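Local coordinates for VapB family protein (Caulobacter crescentus, PDB 5L6L) that acts as the antitoxin of the VapBC1 toxin-antitoxin pair and binds operator DNA, probably repressing transcription of its own operon, at a contact of chain A with DNA. Residues are numbered along the deposited sequence; one frame, centred on the assembly and turned at random.

A contact of chain A with DNA. Residues 17-20. With nucleotides of chain C; nucleotides of chain B.
The loop Ser17-Gly18-Asn19-Ser20 enters the major groove beside the base-paired stretch DC5 to DA8 of chain B, and its last two side chains meet DG6 from two directions. Asn19 points tip first towards the base; Ser20 turns to the backbone of the same nucleotide. In Asn19, CG lies beside the backbone N and anti to the carbonyl carbon (chi1 -64°), which sends the amide down along the strand towards DC5. The amide then lies flat over the edge of that cytosine, the planes some 14° apart, with its carbon CG 3.8 Å from DC5 C5 and ND2 3.7 Å from DC5 C4. Being one base step above DC5, it comes at roughly the level of guanine DG6, and its ND2 gives a weak hydrogen bond of 3.3 Å to the carbonyl O6 on the Hoogsteen edge. The Asn19 methylene CB sits 3.7 Å from DG6 N7. An alanine here would probably weaken the reading of this C-G step, since the amide that covers the cytosine and donates to O6 would be gone. Ser20 has its hydroxyl likewise beside the backbone N (chi1 -81°), facing the DG6 phosphate; OG makes a weak hydrogen bond of 3.3 Å to the ester oxygen O5'. Its CB meets the methyl C7 of DT7 at 3.7 Å, so one small side chain touches both backbone and base. Gly18 O faces DT7 O4 as acceptor against acceptor, a pair unlikely to help binding, while Ser17 approaches DA8 mainly with its backbone carbonyl. Gly18 and Asn19 both have positive phi, turning the chain sharply at the DNA surface. This Gly-Asn-Ser turn joins strand 15-16 to strand 21-25 at the tip of the N-terminal AbrB-type (MazE-like) DNA-binding domain, far from the C-terminal helix 55-63.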
ATOM      1  N   SER A  17      -9.324   0.973 -32.570  1.00 58.44           N
ATOM      2  CA  SER A  17     -10.745   1.232 -32.779  1.00 65.15           C
ATOM      3  C   SER A  17     -11.014   1.603 -34.229  1.00 69.57           C
ATOM      4  O   SER A  17     -11.508   2.702 -34.506  1.00 71.88           O
ATOM      5  CB  SER A  17     -11.234   2.351 -31.855  1.00 60.48           C
ATOM      6  OG  SER A  17     -12.600   2.652 -32.085  1.00 55.50           O
ATOM      7  N   GLY A  18     -10.692   0.685 -35.149  1.00 76.66           N
ATOM      8  CA  GLY A  18     -10.742   0.916 -36.582  1.00 70.87           C
ATOM      9  C   GLY A  18      -9.877   2.062 -37.073  1.00 74.57           C
ATOM     10  O   GLY A  18     -10.295   3.220 -37.008  1.00 81.43           O
ATOM     11  N   ASN A  19      -8.663   1.765 -37.538  1.00 73.98           N
ATOM     12  CA  ASN A  19      -7.804   2.734 -38.225  1.00 79.40           C
ATOM     13  C   ASN A  19      -7.240   3.839 -37.331  1.00 80.23           C
ATOM     14  O   ASN A  19      -6.337   4.573 -37.749  1.00 83.74           O
ATOM     15  CB  ASN A  19      -8.544   3.376 -39.402  1.00 80.92           C
ATOM     16  CG  ASN A  19      -8.886   2.378 -40.473  1.00 81.54           C
ATOM     17  OD1 ASN A  19      -8.154   1.408 -40.668  1.00 78.19           O
ATOM     18  ND2 ASN A  19     -10.006   2.596 -41.167  1.00 79.16           N
ATOM     19  N   SER A  20      -7.738   3.983 -36.112  1.00 74.13           N
ATOM     20  CA  SER A  20      -7.138   4.924 -35.182  1.00 71.30           C
ATOM     21  C   SER A  20      -6.979   4.257 -33.840  1.00 71.57           C
ATOM     22  O   SER A  20      -7.819   3.452 -33.434  1.00 72.15           O
ATOM     23  CB  SER A  20      -7.956   6.200 -35.013  1.00 81.08           C
ATOM     24  OG  SER A  20      -7.705   7.098 -36.078  1.00 89.74           O
TER
ATOM     25  P    DA C  19     -11.148  -9.899 -35.253  1.00108.44           P
ATOM     26  OP1  DA C  19     -11.291 -11.061 -34.353  1.00105.58           O
ATOM     27  OP2  DA C  19     -10.290  -9.991 -36.449  1.00107.34           O
ATOM     28  O5'  DA C  19     -12.589  -9.486 -35.780  1.00 92.85           O
ATOM     29  C5'  DA C  19     -12.722  -8.510 -36.765  1.00 93.61           C
ATOM     30  C4'  DA C  19     -14.183  -8.296 -37.067  1.00101.06           C
ATOM     31  O4'  DA C  19     -14.830  -7.690 -35.924  1.00 95.27           O
ATOM     32  C3'  DA C  19     -14.450  -7.401 -38.258  1.00106.24           C
ATOM     33  O3'  DA C  19     -14.732  -8.227 -39.389  1.00115.06           O
ATOM     34  C2'  DA C  19     -15.671  -6.581 -37.837  1.00108.36           C
ATOM     35  C1'  DA C  19     -15.582  -6.562 -36.319  1.00106.88           C
ATOM     36  N9   DA C  19     -14.948  -5.363 -35.774  1.00116.23           N
ATOM     37  C8   DA C  19     -13.628  -5.204 -35.457  1.00121.86           C
ATOM     38  N7   DA C  19     -13.337  -4.020 -34.962  1.00122.62           N
ATOM     39  C5   DA C  19     -14.552  -3.354 -34.950  1.00123.06           C
ATOM     40  C6   DA C  19     -14.921  -2.051 -34.541  1.00121.09           C
ATOM     41  N6   DA C  19     -14.050  -1.158 -34.047  1.00116.25           N
ATOM     42  N1   DA C  19     -16.222  -1.701 -34.667  1.00122.59           N
ATOM     43  C2   DA C  19     -17.086  -2.595 -35.166  1.00121.67           C
ATOM     44  N3   DA C  19     -16.859  -3.845 -35.577  1.00123.40           N
ATOM     45  C4   DA C  19     -15.560  -4.166 -35.446  1.00121.32           C
TER
ATOM     46  P    DC B   5      -1.593   6.478 -41.606  1.00104.40           P
ATOM     47  OP1  DC B   5      -0.404   7.302 -41.297  1.00105.40           O
ATOM     48  OP2  DC B   5      -1.639   5.042 -41.218  1.00 90.84           O
ATOM     49  O5'  DC B   5      -2.891   7.190 -41.000  1.00 90.17           O
ATOM     50  C5'  DC B   5      -3.299   8.443 -41.520  1.00 87.61           C
ATOM     51  C4'  DC B   5      -4.736   8.728 -41.154  1.00 84.59           C
ATOM     52  O4'  DC B   5      -5.625   8.159 -42.147  1.00 91.83           O
ATOM     53  C3'  DC B   5      -5.185   8.158 -39.799  1.00 84.11           C
ATOM     54  O3'  DC B   5      -5.825   9.176 -39.050  1.00 85.42           O
ATOM     55  C2'  DC B   5      -6.174   7.060 -40.188  1.00 90.07           C
ATOM     56  C1'  DC B   5      -6.740   7.640 -41.473  1.00 94.32           C
ATOM     57  N1   DC B   5      -7.440   6.645 -42.336  1.00 92.44           N
ATOM     58  C2   DC B   5      -8.690   6.965 -42.864  1.00 94.27           C
ATOM     59  O2   DC B   5      -9.174   8.076 -42.620  1.00 86.85           O
ATOM     60  N3   DC B   5      -9.333   6.051 -43.640  1.00 97.88           N
ATOM     61  C4   DC B   5      -8.774   4.865 -43.873  1.00 95.53           C
ATOM     62  N4   DC B   5      -9.441   3.999 -44.639  1.00 96.96           N
ATOM     63  C5   DC B   5      -7.501   4.517 -43.332  1.00 95.06           C
ATOM     64  C6   DC B   5      -6.874   5.429 -42.578  1.00 92.43           C
ATOM     65  P    DG B   6      -5.578   9.313 -37.469  1.00 79.84           P
ATOM     66  OP1  DG B   6      -4.329  10.078 -37.247  1.00 76.15           O
ATOM     67  OP2  DG B   6      -5.689   7.950 -36.903  1.00 78.50           O
ATOM     68  O5'  DG B   6      -6.830  10.191 -36.994  1.00 74.03           O
ATOM     69  C5'  DG B   6      -7.109  11.429 -37.630  1.00 69.88           C
ATOM     70  C4'  DG B   6      -8.594  11.594 -37.888  1.00 71.49           C
ATOM     71  O4'  DG B   6      -8.999  10.689 -38.941  1.00 84.59           O
ATOM     72  C3'  DG B   6      -9.511  11.312 -36.692  1.00 69.06           C
ATOM     73  O3'  DG B   6     -10.411  12.398 -36.499  1.00 72.54           O
ATOM     74  C2'  DG B   6     -10.258  10.046 -37.096  1.00 74.08           C
ATOM     75  C1'  DG B   6     -10.256  10.150 -38.617  1.00 80.97           C
ATOM     76  N9   DG B   6     -10.402   8.854 -39.284  1.00 83.19           N
ATOM     77  C8   DG B   6      -9.516   7.802 -39.243  1.00 86.87           C
ATOM     78  N7   DG B   6      -9.910   6.756 -39.914  1.00 91.80           N
ATOM     79  C5   DG B   6     -11.134   7.137 -40.446  1.00 93.54           C
ATOM     80  C6   DG B   6     -12.034   6.415 -41.273  1.00 93.31           C
ATOM     81  O6   DG B   6     -11.920   5.257 -41.707  1.00 92.95           O
ATOM     82  N1   DG B   6     -13.163   7.169 -41.589  1.00 96.03           N
ATOM     83  C2   DG B   6     -13.399   8.456 -41.156  1.00 94.49           C
ATOM     84  N2   DG B   6     -14.548   9.018 -41.568  1.00 98.24           N
ATOM     85  N3   DG B   6     -12.564   9.149 -40.376  1.00 90.85           N
ATOM     86  C4   DG B   6     -11.455   8.428 -40.063  1.00 88.02           C
ATOM     87  P    DT B   7     -11.467  12.388 -35.280  1.00 73.13           P
ATOM     88  OP1  DT B   7     -11.978  13.768 -35.158  1.00 72.28           O
ATOM     89  OP2  DT B   7     -10.873  11.736 -34.091  1.00 67.03           O
ATOM     90  O5'  DT B   7     -12.698  11.522 -35.833  1.00 75.60           O
ATOM     91  C5'  DT B   7     -13.725  12.191 -36.551  1.00 79.87           C
ATOM     92  C4'  DT B   7     -14.817  11.245 -37.006  1.00 79.96           C
ATOM     93  O4'  DT B   7     -14.234  10.081 -37.611  1.00 84.30           O
ATOM     94  C3'  DT B   7     -15.730  10.722 -35.897  1.00 81.71           C
ATOM     95  O3'  DT B   7     -17.003  11.375 -35.959  1.00 86.21           O
ATOM     96  C2'  DT B   7     -15.844   9.209 -36.175  1.00 83.11           C
ATOM     97  C1'  DT B   7     -15.179   9.054 -37.539  1.00 85.45           C
ATOM     98  N1   DT B   7     -14.487   7.737 -37.734  1.00 86.67           N
ATOM     99  C2   DT B   7     -15.150   6.713 -38.383  1.00 90.46           C
ATOM    100  O2   DT B   7     -16.286   6.811 -38.813  1.00 95.28           O
ATOM    101  N3   DT B   7     -14.429   5.558 -38.511  1.00 86.52           N
ATOM    102  C4   DT B   7     -13.143   5.323 -38.069  1.00 83.29           C
ATOM    103  O4   DT B   7     -12.585   4.251 -38.232  1.00 87.97           O
ATOM    104  C5   DT B   7     -12.504   6.427 -37.399  1.00 79.93           C
ATOM    105  C7   DT B   7     -11.109   6.280 -36.872  1.00 73.69           C
ATOM    106  C6   DT B   7     -13.199   7.570 -37.263  1.00 84.10           C
ATOM    107  P    DA B   8     -18.129  11.075 -34.843  1.00 96.56           P
ATOM    108  OP1  DA B   8     -19.203  12.088 -34.993  1.00101.66           O
ATOM    109  OP2  DA B   8     -17.455  10.845 -33.536  1.00 88.06           O
ATOM    110  O5'  DA B   8     -18.755   9.677 -35.288  1.00 93.82           O
ATOM    111  C5'  DA B   8     -19.716   9.611 -36.335  1.00 93.05           C
ATOM    112  C4'  DA B   8     -20.323   8.231 -36.358  1.00 94.01           C
ATOM    113  O4'  DA B   8     -19.320   7.305 -36.816  1.00 94.20           O
ATOM    114  C3'  DA B   8     -20.725   7.725 -34.978  1.00 95.36           C
ATOM    115  O3'  DA B   8     -22.130   7.914 -34.730  1.00101.92           O
ATOM    116  C2'  DA B   8     -20.314   6.251 -34.948  1.00 97.25           C
ATOM    117  C1'  DA B   8     -19.560   6.035 -36.257  1.00 99.91           C
ATOM    118  N9   DA B   8     -18.287   5.347 -36.051  1.00103.82           N
ATOM    119  C8   DA B   8     -17.203   5.811 -35.351  1.00102.99           C
ATOM    120  N7   DA B   8     -16.201   4.963 -35.302  1.00103.92           N
ATOM    121  C5   DA B   8     -16.663   3.859 -36.009  1.00109.66           C
ATOM    122  C6   DA B   8     -16.072   2.610 -36.322  1.00109.39           C
ATOM    123  N6   DA B   8     -14.830   2.261 -35.941  1.00 99.63           N
ATOM    124  N1   DA B   8     -16.813   1.729 -37.043  1.00114.79           N
ATOM    125  C2   DA B   8     -18.051   2.083 -37.422  1.00116.06           C
ATOM    126  N3   DA B   8     -18.709   3.223 -37.190  1.00114.42           N
ATOM    127  C4   DA B   8     -17.953   4.077 -36.471  1.00110.05           C
TER